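Local coordinates for protein Beta/alpha-amylase (Paenibacillus polymyxa, PDB 3VOC) that hydrolyses alpha-1,4-glucosidic bonds of starch, its beta-amylase catalytic domain releasing maltose units from the non-reducing chain ends, at residues G353-G358 with G380-T385; G277-G282 with D318-C323; D4-S9 with Q408-K413; R307-F312 with S347-K352. One frame throughout, in Å; residues are numbered along the deposited sequence. Where two conformers were deposited one is given.

Contact 1 (G353-G358 with G380-T385); sequences GVRLNG and GYHGFT
Three backbone hydrogen bonds join 353-358 to 380-385, whose strand parts, 356-358 and 383-385, run parallel. His-382 N donates to Leu-356 O at 2.8 Å, nearly along the C=O axis, and Thr-385 N reaches Gly-358 O at 2.8 Å in the carbonyl plane. Between them the bond from Gly-358 N to Gly-383 O is more bent, 144° at the hydrogen, with the donor above the carbonyl plane. A water takes the N-H of Leu-356 and lies 3.0 Å from Gly-380 O, bridging the two segments before the strands pair.

Two aromatic rings of 380-385 meet the side chains of 353-358. Leu-356 CB sits over the centre of the Tyr-381 ring, 3.8 Å from its centroid, while CD1 touches CE2 of the same ring. Gly-358 N meets that ring at its edge, and the lack of a side chain at Gly-358 lets the ring come this close. The planes of the Arg-355 guanidinium and the His-382 imidazole are 32° apart; NH1 lies over the ring face, 3.3 Å from ND1, at an angle too poor for a hydrogen bond, and Arg-355 CG adds an off-centre CH-pi contact.

The polar ends are held from outside. Asp-5 takes both Arg-355 NH2 and His-382 ND1, which probably offsets the charge of the guanidinium beside the imidazole, while Arg-355 NE pairs with Asp-318 and Asn-357 OD1 accepts from Lys-153.

This is the pairing of strands 356-359 and 383-386, joined through helix 367-378 as a beta-alpha-beta unit; helix 338-352 packs on Leu-356, and strands 318-321 and 7-11 continue the barrel on the two sides.

Contact 2 (G277-G282 with D318-C323); sequences GAKISG and DLTFTC
The Phe-321 ring meets the neighbouring strand's continuation obliquely, its CD1 3.4 Å from Ile-280 O and its CE1 3.3 Å from Ser-281 O, while CZ rests against Gly-282 CA. With CG anti to the backbone N (chi1 -161°), the ring swings toward residues 280-282; Ile-280 CG2 touches CE1, and Leu-341, Val-342 and Val-345 of helix 338-352 pack against the same side chain.

Ile-280 and Leu-319 cross obliquely in a tight contact, Ile-280 CG1 to Leu-319 CD1 at 3.4 Å. Phe-312 of helix 305-315 touches both residues. On the sheet face opposite Leu-319, Lys-279 and Thr-320 run side by side, CG of the lysine 3.7 Å from CB of the threonine. Beyond CG the lysine chain is extended, carrying NZ away to a salt bridge with Glu-359. Further on, Thr-322 CG2 packs against Gly-282 N, and Cys-323 SG lies near the same glycine, which has no side chain to collide with either.

The backbones pair in parallel through three bonds: Ala-278 N to Asp-318 O, Thr-320 N to Ala-278 O at 3.0 Å, and Ile-280 N to Thr-320 O, the last almost along the C=O axis. The Asp-318 carboxylate, turned elsewhere, pairs with Lys-153, Arg-275 and Arg-355.

Such neighbouring parallel strands, opening into loops at their C-terminal ends, are characteristic of a TIM barrel. Here those ends carry Lys-279 and Thr-322, which probably bind substrate, and Ser-281 hydrogen-bonds Glu-163, the predicted proton donor, while Glu-359 is the probable proton acceptor.

Contact 3 (D4-S9 with Q408-K413); sequences DDFQAS and QYIISK
Closure of the TIM barrel brings the two ends of the catalytic domain together here: the beginning of the first barrel strand, 7-11, is covered by the end of helix 403-411, which follows the eighth strand. The contact is small and apolar, burying 202 Å² in all, and no hydrogen bond passes between the segments.

Phe-6 and Ala-8, two residues apart, both turn toward the helix. With CG anti to the backbone N, chi1 180°, the Phe-6 ring reaches the helix end with its rim. CZ comes within 4.0 Å of Ile-410 CG2, which lies in the ring plane, and CE2 approaches Ile-410 O at 3.5 Å, also at the edge. Lys-413 CB approaches the ring obliquely, 3.9 Å from Phe-6 CE2. Ala-8 fills the next position with its methyl, CB lying 4.0 Å from Ile-411 CG1 and slightly farther from Ile-410 CG2.

Outside the pair, Ile-376 packs on Phe-6 and Ile-372 on Ile-410, both from helix 367-378, and Phe-384 of the eighth strand touches Phe-6 and Ile-410 alike, so that the contact extends a larger apolar layer between helices and barrel wall.

A wider pi-type turn spans 408-411, and carbonyls of this part find side-chain as well as backbone donors. Lys-413 N bonds to Ile-410 O, the oxygen facing the Phe-6 edge. Ser-412 OG donates to Gln-408 O. Lys-413, bent at chi2 and chi4, folds back so that NZ donates to Tyr-409 O at 2.7 Å, from above the carbonyl plane, while also forming a salt bridge with Glu-373.

Contact 4 (R307-F312 with S347-K352); sequences RLIQKF and SIANAK
Two helix segments, 307-312 and 347-352, pass each other with their axes 9.7 Å apart at closest approach and their N-to-C directions 47° apart. Both run in the same general sense, as expected for successive outer helices of a TIM barrel, and the CA atoms come nearest between Ile-309 and Ala-349, at 6.3 Å.

Ile-309 carries the middle of the contact. Its CB is directed at the other helix, and its two branches divide the work: CD1 meets Ile-348 CG2 at 3.7 Å, the two side chains crossing at about a right angle, while CG2, anti to the backbone N, lies 3.8 Å from Ala-349 CA. The small alanine lets the isoleucine settle close to the backbone of the helix. Leu-319 of the barrel strand beneath touches both Ile-309 and Ala-349.

Toward the partly exposed outer side, Lys-352 stretches across to helix 307-312. Its chain is extended until chi4 (-84°), where it bends, and its CD lies 4.3 Å from Ile-309 C. The side chains of Gln-310 and Lys-352 cross at about a right angle.

Branched aliphatic groups and an alanine thus hold the inner part by van der Waals packing, without a clear hydrogen bond between the segments, whereas the Lys-352 chain, through CD and CE, lies along the backbone at Ile-309 and Gln-310; apolar packing therefore carries the contact.

Contacts 1 and 2 are buried strand pairings in one parallel barrel, joined because strands 356-359 and 318-321 are neighbours; contact 2 lies deepest and reaches the probable catalytic centre. Both rely on backbone hydrogen bonds, whereas contacts 3 and 4 have no clear hydrogen bond between their segments and depend on apolar packing by outer helices. Contact 4 is partly exposed, but its Phe-312 and Leu-308 reach Ile-280 of contact 2, and Ala-349 O probably hydrogen-bonds Val-354 N of contact 1. Contact 3, buried although far from the chain's centre, meets contact 1 where the barrel closes, through probable hydrogen bonds of Asp-5 with His-382 and Ser-9 N with Phe-384 O; it touches neither other.

Contact 1 (G353-G358 with G380-T385)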
loop_
_atom_site.group_PDB
_atom_site.type_symbol
_atom_site.label_atom_id
_atom_site.label_comp_id
_atom_site.label_asym_id
_atom_site.label_seq_id
_atom_site.Cartn_x
_atom_site.Cartn_y
_atom_site.Cartn_z
ATOM N N GLY A 353 5.046 8.635 17.358
ATOM C CA GLY A 353 6.439 8.295 17.110
ATOM C C GLY A 353 6.592 7.239 16.026
ATOM O O GLY A 353 7.543 6.458 16.054
ATOM N N VAL A 354 5.661 7.200 15.075
ATOM C CA VAL A 354 5.821 6.358 13.883
ATOM C C VAL A 354 6.566 7.155 12.815
ATOM O O VAL A 354 6.122 8.234 12.423
ATOM C CB VAL A 354 4.459 5.851 13.350
ATOM C CG1 VAL A 354 4.627 5.089 12.025
ATOM C CG2 VAL A 354 3.786 4.945 14.396
ATOM N N ARG A 355 7.700 6.632 12.356
ATOM C CA ARG A 355 8.498 7.304 11.325
ATOM C C ARG A 355 7.717 7.420 10.015
ATOM O O ARG A 355 7.178 6.422 9.522
ATOM C CB ARG A 355 9.793 6.546 11.072
ATOM C CG ARG A 355 10.787 6.555 12.269
ATOM C CD ARG A 355 11.891 5.533 12.075
ATOM N NE ARG A 355 12.575 5.703 10.789
ATOM C CZ ARG A 355 13.640 6.482 10.594
ATOM N NH1 ARG A 355 14.167 7.180 11.596
ATOM N NH2 ARG A 355 14.191 6.560 9.393
ATOM N N LEU A 356 7.677 8.632 9.460
ATOM C CA LEU A 356 6.993 8.901 8.198
ATOM C C LEU A 356 7.913 8.974 6.981
ATOM O O LEU A 356 8.973 9.616 7.007
ATOM C CB LEU A 356 6.221 10.211 8.275
ATOM C CG LEU A 356 4.971 10.242 9.129
ATOM C CD1 LEU A 356 4.722 11.671 9.548
ATOM C CD2 LEU A 356 3.741 9.659 8.381
ATOM N N ASN A 357 7.462 8.325 5.913
ATOM C CA ASN A 357 8.035 8.488 4.572
ATOM C C ASN A 357 6.919 8.882 3.612
ATOM O O ASN A 357 5.763 8.507 3.813
ATOM C CB ASN A 357 8.703 7.187 4.113
ATOM C CG ASN A 357 9.862 6.771 5.021
ATOM O OD1 ASN A 357 9.757 5.801 5.776
ATOM N ND2 ASN A 357 10.972 7.508 4.950
ATOM N N GLY A 358 7.258 9.629 2.566
ATOM C CA GLY A 358 6.249 10.235 1.697
ATOM C C GLY A 358 6.429 9.928 0.222
ATOM O O GLY A 358 7.521 9.553 -0.216
ATOM N N GLY A 380 8.302 16.423 9.754
ATOM C CA GLY A 380 9.547 15.710 10.081
ATOM C C GLY A 380 9.688 14.379 9.352
ATOM O O GLY A 380 10.133 13.379 9.941
ATOM N N TYR A 381 9.323 14.365 8.068
ATOM C CA TYR A 381 9.485 13.157 7.240
ATOM C C TYR A 381 10.936 12.685 7.178
ATOM O O TYR A 381 11.872 13.505 7.191
ATOM C CB TYR A 381 8.924 13.374 5.827
ATOM C CG TYR A 381 7.436 13.098 5.712
ATOM C CD1 TYR A 381 6.965 12.081 4.867
ATOM C CD2 TYR A 381 6.501 13.841 6.443
ATOM C CE1 TYR A 381 5.606 11.816 4.747
ATOM C CE2 TYR A 381 5.114 13.581 6.326
ATOM C CZ TYR A 381 4.687 12.554 5.473
ATOM O OH TYR A 381 3.348 12.246 5.346
ATOM N N HIS A 382 11.111 11.363 7.149
ATOM C CA HIS A 382 12.427 10.747 7.088
ATOM C C HIS A 382 12.820 10.431 5.651
ATOM O O HIS A 382 13.960 10.111 5.357
ATOM C CB HIS A 382 12.465 9.475 7.957
ATOM C CG HIS A 382 12.278 9.755 9.415
ATOM N ND1 HIS A 382 13.329 10.060 10.256
ATOM C CD2 HIS A 382 11.157 9.818 10.171
ATOM C CE1 HIS A 382 12.863 10.273 11.475
ATOM N NE2 HIS A 382 11.544 10.148 11.445
ATOM N N GLY A 383 11.874 10.539 4.741
ATOM C CA GLY A 383 12.167 10.233 3.355
ATOM C C GLY A 383 11.036 10.687 2.479
ATOM O O GLY A 383 9.893 10.862 2.937
ATOM N N PHE A 384 11.379 10.916 1.223
ATOM C CA PHE A 384 10.389 11.154 0.197
ATOM C C PHE A 384 10.831 10.396 -1.040
ATOM O O PHE A 384 12.002 10.494 -1.445
ATOM C CB PHE A 384 10.226 12.652 -0.144
ATOM C CG PHE A 384 9.200 12.882 -1.213
ATOM C CD1 PHE A 384 7.840 12.890 -0.890
ATOM C CD2 PHE A 384 9.575 12.987 -2.548
ATOM C CE1 PHE A 384 6.880 13.043 -1.873
ATOM C CE2 PHE A 384 8.627 13.130 -3.536
ATOM C CZ PHE A 384 7.278 13.153 -3.203
ATOM N N THR A 385 9.899 9.654 -1.639
ATOM C CA THR A 385 10.144 8.990 -2.917
ATOM C C THR A 385 9.311 9.621 -4.037
ATOM O O THR A 385 8.076 9.672 -3.957
ATOM C CB THR A 385 9.838 7.481 -2.855
ATOM O OG1 THR A 385 10.614 6.878 -1.822
ATOM C CG2 THR A 385 10.218 6.808 -4.183
HETATM O O HOH W 1 8.329 11.218 10.827
#

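Contact 2 (G277-G282 with D318-C323)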
loop_
_atom_site.group_PDB
_atom_site.type_symbol
_atom_site.label_atom_id
_atom_site.label_comp_id
_atom_site.label_asym_id
_atom_site.label_seq_id
_atom_site.Cartn_x
_atom_site.Cartn_y
_atom_site.Cartn_z
ATOM N N GLY A 277 9.164 -0.894 6.087
ATOM C CA GLY A 277 7.980 -0.066 5.996
ATOM C C GLY A 277 6.838 -0.682 5.206
ATOM O O GLY A 277 7.006 -1.678 4.486
ATOM N N ALA A 278 5.673 -0.062 5.320
ATOM C CA ALA A 278 4.522 -0.424 4.503
ATOM C C ALA A 278 3.727 0.854 4.251
ATOM O O ALA A 278 3.999 1.893 4.864
ATOM C CB ALA A 278 3.656 -1.493 5.189
ATOM N N LYS A 279 2.756 0.773 3.349
ATOM C CA LYS A 279 2.073 1.963 2.852
ATOM C C LYS A 279 0.580 1.961 3.137
ATOM O O LYS A 279 -0.110 0.951 2.943
ATOM C CB LYS A 279 2.310 2.112 1.350
ATOM C CG LYS A 279 3.792 1.939 0.951
ATOM C CD LYS A 279 4.071 2.129 -0.557
ATOM C CE LYS A 279 5.585 2.011 -0.839
ATOM N NZ LYS A 279 5.979 2.436 -2.233
ATOM N N ILE A 280 0.094 3.112 3.594
ATOM C CA ILE A 280 -1.337 3.347 3.703
ATOM C C ILE A 280 -1.767 4.125 2.461
ATOM O O ILE A 280 -1.080 5.064 2.039
ATOM C CB ILE A 280 -1.678 4.090 5.024
ATOM C CG1 ILE A 280 -1.424 3.165 6.231
ATOM C CG2 ILE A 280 -3.156 4.604 5.036
ATOM C CD1 ILE A 280 -1.718 3.836 7.602
ATOM N N SER A 281 -2.883 3.705 1.868
ATOM C CA SER A 281 -3.445 4.325 0.684
ATOM C C SER A 281 -3.948 5.731 0.991
ATOM O O SER A 281 -4.457 5.983 2.088
ATOM C CB SER A 281 -4.633 3.483 0.203
ATOM O OG SER A 281 -5.109 3.925 -1.063
ATOM N N GLY A 282 -3.860 6.619 0.003
ATOM C CA GLY A 282 -4.435 7.956 0.120
ATOM C C GLY A 282 -5.805 7.997 -0.545
ATOM O O GLY A 282 -5.909 8.286 -1.745
ATOM N N ASP A 318 7.743 1.310 9.611
ATOM C CA ASP A 318 7.637 2.719 9.263
ATOM C C ASP A 318 6.452 2.905 8.338
ATOM O O ASP A 318 6.034 1.962 7.670
ATOM C CB ASP A 318 8.921 3.205 8.587
ATOM C CG ASP A 318 10.104 3.285 9.552
ATOM O OD1 ASP A 318 9.948 2.999 10.750
ATOM O OD2 ASP A 318 11.195 3.666 9.106
ATOM N N LEU A 319 5.913 4.117 8.303
ATOM C CA LEU A 319 4.699 4.380 7.524
ATOM C C LEU A 319 5.022 5.247 6.322
ATOM O O LEU A 319 5.612 6.323 6.464
ATOM C CB LEU A 319 3.637 5.068 8.404
ATOM C CG LEU A 319 2.389 5.623 7.700
ATOM C CD1 LEU A 319 1.650 4.466 7.103
ATOM C CD2 LEU A 319 1.485 6.369 8.694
ATOM N N THR A 320 4.633 4.776 5.139
ATOM C CA THR A 320 4.707 5.580 3.933
ATOM C C THR A 320 3.292 6.074 3.638
ATOM O O THR A 320 2.323 5.289 3.613
ATOM C CB THR A 320 5.267 4.773 2.742
ATOM O OG1 THR A 320 6.631 4.417 3.017
ATOM C CG2 THR A 320 5.182 5.573 1.419
ATOM N N PHE A 321 3.168 7.375 3.443
ATOM C CA PHE A 321 1.907 7.923 3.001
ATOM C C PHE A 321 2.110 8.647 1.682
ATOM O O PHE A 321 3.247 8.873 1.260
ATOM C CB PHE A 321 1.251 8.816 4.077
ATOM C CG PHE A 321 -0.225 9.020 3.855
ATOM C CD1 PHE A 321 -1.097 7.929 3.890
ATOM C CD2 PHE A 321 -0.737 10.284 3.562
ATOM C CE1 PHE A 321 -2.474 8.103 3.647
ATOM C CE2 PHE A 321 -2.121 10.473 3.329
ATOM C CZ PHE A 321 -2.981 9.383 3.367
ATOM N N THR A 322 1.004 8.986 1.025
ATOM C CA THR A 322 1.028 9.481 -0.345
ATOM C C THR A 322 0.124 10.708 -0.478
ATOM O O THR A 322 -0.435 11.185 0.522
ATOM C CB THR A 322 0.599 8.351 -1.319
ATOM O OG1 THR A 322 0.631 8.837 -2.659
ATOM C CG2 THR A 322 -0.804 7.857 -0.991
ATOM N N CYS A 323 -0.016 11.215 -1.701
ATOM C CA CYS A 323 -0.768 12.450 -1.996
ATOM C C CYS A 323 -0.126 13.729 -1.466
ATOM O O CYS A 323 -0.779 14.786 -1.450
ATOM C CB CYS A 323 -2.218 12.404 -1.508
ATOM S SG CYS A 323 -3.071 10.964 -1.984
#

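Contact 3 (D4-S9 with Q408-K413)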
loop_
_atom_site.group_PDB
_atom_site.type_symbol
_atom_site.label_atom_id
_atom_site.label_comp_id
_atom_site.label_asym_id
_atom_site.label_seq_id
_atom_site.Cartn_x
_atom_site.Cartn_y
_atom_site.Cartn_z
ATOM N N ASP A 4 16.436 14.456 10.684
ATOM C CA ASP A 4 17.907 14.502 10.587
ATOM C C ASP A 4 18.482 13.508 9.584
ATOM O O ASP A 4 19.572 13.720 9.038
ATOM C CB ASP A 4 18.557 14.252 11.958
ATOM C CG ASP A 4 18.562 15.493 12.851
ATOM O OD1 ASP A 4 18.344 16.636 12.354
ATOM O OD2 ASP A 4 18.800 15.323 14.073
ATOM N N ASP A 5 17.750 12.431 9.337
ATOM C CA ASP A 5 18.208 11.396 8.419
ATOM C C ASP A 5 17.477 11.437 7.060
ATOM O O ASP A 5 17.517 10.473 6.292
ATOM C CB ASP A 5 18.080 10.004 9.091
ATOM C CG ASP A 5 16.628 9.638 9.445
ATOM O OD1 ASP A 5 15.712 10.469 9.293
ATOM O OD2 ASP A 5 16.399 8.497 9.875
ATOM N N PHE A 6 16.804 12.547 6.770
ATOM C CA PHE A 6 16.014 12.646 5.534
ATOM C C PHE A 6 16.846 12.364 4.294
ATOM O O PHE A 6 17.961 12.884 4.161
ATOM C CB PHE A 6 15.405 14.035 5.399
ATOM C CG PHE A 6 14.593 14.207 4.160
ATOM C CD1 PHE A 6 13.278 13.726 4.106
ATOM C CD2 PHE A 6 15.135 14.818 3.035
ATOM C CE1 PHE A 6 12.516 13.879 2.949
ATOM C CE2 PHE A 6 14.376 14.966 1.863
ATOM C CZ PHE A 6 13.061 14.498 1.829
ATOM N N GLN A 7 16.316 11.548 3.387
ATOM C CA GLN A 7 16.908 11.415 2.054
ATOM C C GLN A 7 15.825 11.391 0.982
ATOM O O GLN A 7 14.693 10.984 1.254
ATOM C CB GLN A 7 17.727 10.122 1.949
ATOM C CG GLN A 7 18.938 10.032 2.862
ATOM C CD GLN A 7 20.015 11.053 2.548
ATOM O OE1 GLN A 7 20.096 11.564 1.443
ATOM N NE2 GLN A 7 20.856 11.348 3.538
ATOM N N ALA A 8 16.187 11.806 -0.231
ATOM C CA ALA A 8 15.264 11.789 -1.369
ATOM C C ALA A 8 15.557 10.595 -2.255
ATOM O O ALA A 8 16.693 10.401 -2.689
ATOM C CB ALA A 8 15.369 13.081 -2.172
ATOM N N SER A 9 14.525 9.803 -2.527
ATOM C CA SER A 9 14.627 8.664 -3.417
ATOM C C SER A 9 13.712 8.839 -4.615
ATOM O O SER A 9 12.894 9.753 -4.653
ATOM C CB SER A 9 14.246 7.401 -2.659
ATOM O OG SER A 9 15.187 7.208 -1.613
ATOM N N GLN A 408 15.765 21.464 -6.028
ATOM C CA GLN A 408 15.728 22.687 -5.206
ATOM C C GLN A 408 14.827 22.563 -3.991
ATOM O O GLN A 408 15.151 23.064 -2.921
ATOM C CB GLN A 408 15.297 23.893 -6.046
ATOM C CG GLN A 408 16.320 24.238 -7.118
ATOM C CD GLN A 408 16.399 25.713 -7.427
ATOM O OE1 GLN A 408 16.480 26.553 -6.522
ATOM N NE2 GLN A 408 16.396 26.043 -8.714
ATOM N N TYR A 409 13.692 21.901 -4.154
ATOM C CA TYR A 409 12.703 21.824 -3.075
ATOM C C TYR A 409 12.904 20.641 -2.142
ATOM O O TYR A 409 12.685 20.745 -0.930
ATOM C CB TYR A 409 11.300 21.773 -3.668
ATOM C CG TYR A 409 10.808 23.127 -4.110
ATOM C CD1 TYR A 409 10.424 24.085 -3.165
ATOM C CD2 TYR A 409 10.719 23.452 -5.464
ATOM C CE1 TYR A 409 9.968 25.345 -3.550
ATOM C CE2 TYR A 409 10.268 24.717 -5.870
ATOM C CZ TYR A 409 9.895 25.652 -4.902
ATOM O OH TYR A 409 9.436 26.894 -5.281
ATOM N N ILE A 410 13.313 19.516 -2.717
ATOM C CA ILE A 410 13.294 18.252 -1.986
ATOM C C ILE A 410 14.674 17.674 -1.720
ATOM O O ILE A 410 15.018 17.401 -0.556
ATOM C CB ILE A 410 12.410 17.182 -2.694
ATOM C CG1 ILE A 410 11.031 17.748 -3.085
ATOM C CG2 ILE A 410 12.291 15.925 -1.825
ATOM C CD1 ILE A 410 10.207 18.347 -1.939
ATOM N N ILE A 411 15.463 17.455 -2.774
ATOM C CA ILE A 411 16.783 16.840 -2.582
ATOM C C ILE A 411 17.640 17.708 -1.661
ATOM O O ILE A 411 18.397 17.186 -0.845
ATOM C CB ILE A 411 17.551 16.566 -3.907
ATOM C CG1 ILE A 411 16.733 15.707 -4.862
ATOM C CG2 ILE A 411 18.914 15.902 -3.619
ATOM C CD1 ILE A 411 17.431 15.440 -6.183
ATOM N N SER A 412 17.487 19.026 -1.780
ATOM C CA SER A 412 18.261 20.002 -0.983
ATOM C C SER A 412 18.041 19.892 0.529
ATOM O O SER A 412 18.840 20.430 1.303
ATOM C CB SER A 412 17.944 21.429 -1.433
ATOM O OG SER A 412 16.579 21.719 -1.172
ATOM N N LYS A 413 16.974 19.205 0.945
ATOM C CA LYS A 413 16.698 18.994 2.366
ATOM C C LYS A 413 17.565 17.908 2.993
ATOM O O LYS A 413 17.645 17.808 4.223
ATOM C CB LYS A 413 15.212 18.669 2.600
ATOM C CG LYS A 413 14.236 19.747 2.118
ATOM C CD LYS A 413 14.478 21.091 2.814
ATOM C CE LYS A 413 13.382 22.103 2.475
ATOM N NZ LYS A 413 13.430 22.506 1.028
#

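Contact 4 (R307-F312 with S347-K352)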
loop_
_atom_site.group_PDB
_atom_site.type_symbol
_atom_site.label_atom_id
_atom_site.label_comp_id
_atom_site.label_asym_id
_atom_site.label_seq_id
_atom_site.Cartn_x
_atom_site.Cartn_y
_atom_site.Cartn_z
ATOM N N ARG A 307 -6.022 3.835 15.399
ATOM C CA ARG A 307 -5.799 2.428 15.662
ATOM C C ARG A 307 -4.923 1.796 14.592
ATOM O O ARG A 307 -4.090 0.959 14.899
ATOM C CB ARG A 307 -7.123 1.682 15.717
ATOM C CG ARG A 307 -7.038 0.380 16.485
ATOM C CD ARG A 307 -8.414 -0.250 16.540
ATOM N NE ARG A 307 -8.651 -1.093 15.368
ATOM C CZ ARG A 307 -9.847 -1.526 14.989
ATOM N NH1 ARG A 307 -10.933 -1.147 15.651
ATOM N NH2 ARG A 307 -9.959 -2.335 13.939
ATOM N N LEU A 308 -5.146 2.169 13.337
ATOM C CA LEU A 308 -4.383 1.582 12.238
ATOM C C LEU A 308 -2.910 1.950 12.380
ATOM O O LEU A 308 -2.025 1.098 12.202
ATOM C CB LEU A 308 -4.921 2.075 10.890
ATOM C CG LEU A 308 -4.244 1.497 9.631
ATOM C CD1 LEU A 308 -4.398 -0.027 9.546
ATOM C CD2 LEU A 308 -4.840 2.123 8.397
ATOM N N ILE A 309 -2.647 3.211 12.709
ATOM C CA ILE A 309 -1.261 3.697 12.801
ATOM C C ILE A 309 -0.599 3.128 14.048
ATOM O O ILE A 309 0.590 2.823 14.036
ATOM C CB ILE A 309 -1.178 5.249 12.653
ATOM C CG1 ILE A 309 -1.595 5.643 11.219
ATOM C CG2 ILE A 309 0.250 5.763 12.868
ATOM C CD1 ILE A 309 -1.971 7.143 11.057
ATOM N N GLN A 310 -1.387 2.936 15.111
ATOM C CA GLN A 310 -0.911 2.186 16.283
ATOM C C GLN A 310 -0.380 0.787 15.925
ATOM O O GLN A 310 0.606 0.324 16.522
ATOM C CB GLN A 310 -1.995 2.074 17.364
ATOM C CG GLN A 310 -1.499 1.372 18.664
ATOM C CD GLN A 310 -0.329 2.076 19.326
ATOM O OE1 GLN A 310 0.668 1.435 19.731
ATOM N NE2 GLN A 310 -0.428 3.400 19.439
ATOM N N LYS A 311 -1.029 0.121 14.965
ATOM C CA LYS A 311 -0.578 -1.199 14.532
ATOM C C LYS A 311 0.782 -1.133 13.831
ATOM O O LYS A 311 1.592 -2.050 13.982
ATOM C CB LYS A 311 -1.633 -1.892 13.653
ATOM C CG LYS A 311 -1.352 -3.359 13.368
ATOM C CD LYS A 311 -1.660 -4.253 14.578
ATOM C CE LYS A 311 -1.396 -5.716 14.270
ATOM N NZ LYS A 311 -1.239 -6.480 15.549
ATOM N N PHE A 312 1.036 -0.055 13.079
ATOM C CA PHE A 312 2.375 0.173 12.518
ATOM C C PHE A 312 3.418 0.249 13.635
ATOM O O PHE A 312 4.456 -0.407 13.571
ATOM C CB PHE A 312 2.421 1.451 11.659
ATOM C CG PHE A 312 1.994 1.232 10.242
ATOM C CD1 PHE A 312 0.639 1.098 9.931
ATOM C CD2 PHE A 312 2.940 1.141 9.219
ATOM C CE1 PHE A 312 0.222 0.878 8.624
ATOM C CE2 PHE A 312 2.535 0.926 7.886
ATOM C CZ PHE A 312 1.165 0.799 7.591
ATOM N N SER A 347 0.042 13.835 11.360
ATOM C CA SER A 347 -0.082 14.259 12.773
ATOM C C SER A 347 -0.226 13.072 13.724
ATOM O O SER A 347 0.389 13.040 14.795
ATOM C CB SER A 347 -1.300 15.165 12.969
ATOM O OG SER A 347 -1.054 16.459 12.450
ATOM N N ILE A 348 -1.057 12.111 13.336
ATOM C CA ILE A 348 -1.240 10.907 14.147
ATOM C C ILE A 348 0.058 10.111 14.246
ATOM O O ILE A 348 0.485 9.748 15.350
ATOM C CB ILE A 348 -2.385 10.036 13.624
ATOM C CG1 ILE A 348 -3.705 10.818 13.707
ATOM C CG2 ILE A 348 -2.437 8.674 14.394
ATOM C CD1 ILE A 348 -4.875 10.176 12.963
ATOM N N ALA A 349 0.685 9.837 13.102
ATOM C CA ALA A 349 1.973 9.144 13.102
ATOM C C ALA A 349 3.010 9.842 14.002
ATOM O O ALA A 349 3.675 9.187 14.812
ATOM C CB ALA A 349 2.494 9.003 11.682
ATOM N N ASN A 350 3.145 11.164 13.876
ATOM C CA ASN A 350 4.118 11.885 14.726
ATOM C C ASN A 350 3.771 11.841 16.202
ATOM O O ASN A 350 4.657 11.685 17.036
ATOM C CB ASN A 350 4.315 13.339 14.287
ATOM C CG ASN A 350 5.171 13.449 13.041
ATOM O OD1 ASN A 350 5.960 12.552 12.737
ATOM N ND2 ASN A 350 5.012 14.542 12.311
ATOM N N ALA A 351 2.481 11.968 16.514
ATOM C CA ALA A 351 2.002 11.861 17.903
ATOM C C ALA A 351 2.405 10.523 18.518
ATOM O O ALA A 351 2.678 10.442 19.720
ATOM C CB ALA A 351 0.493 12.024 17.963
ATOM N N LYS A 352 2.456 9.483 17.687
ATOM C CA LYS A 352 2.792 8.126 18.135
ATOM C C LYS A 352 4.260 7.761 17.967
ATOM O O LYS A 352 4.686 6.690 18.397
ATOM C CB LYS A 352 1.918 7.087 17.423
ATOM C CG LYS A 352 0.437 7.269 17.692
ATOM C CD LYS A 352 -0.341 6.073 17.208
ATOM C CE LYS A 352 -1.814 6.224 17.504
ATOM N NZ LYS A 352 -2.163 5.801 18.887
#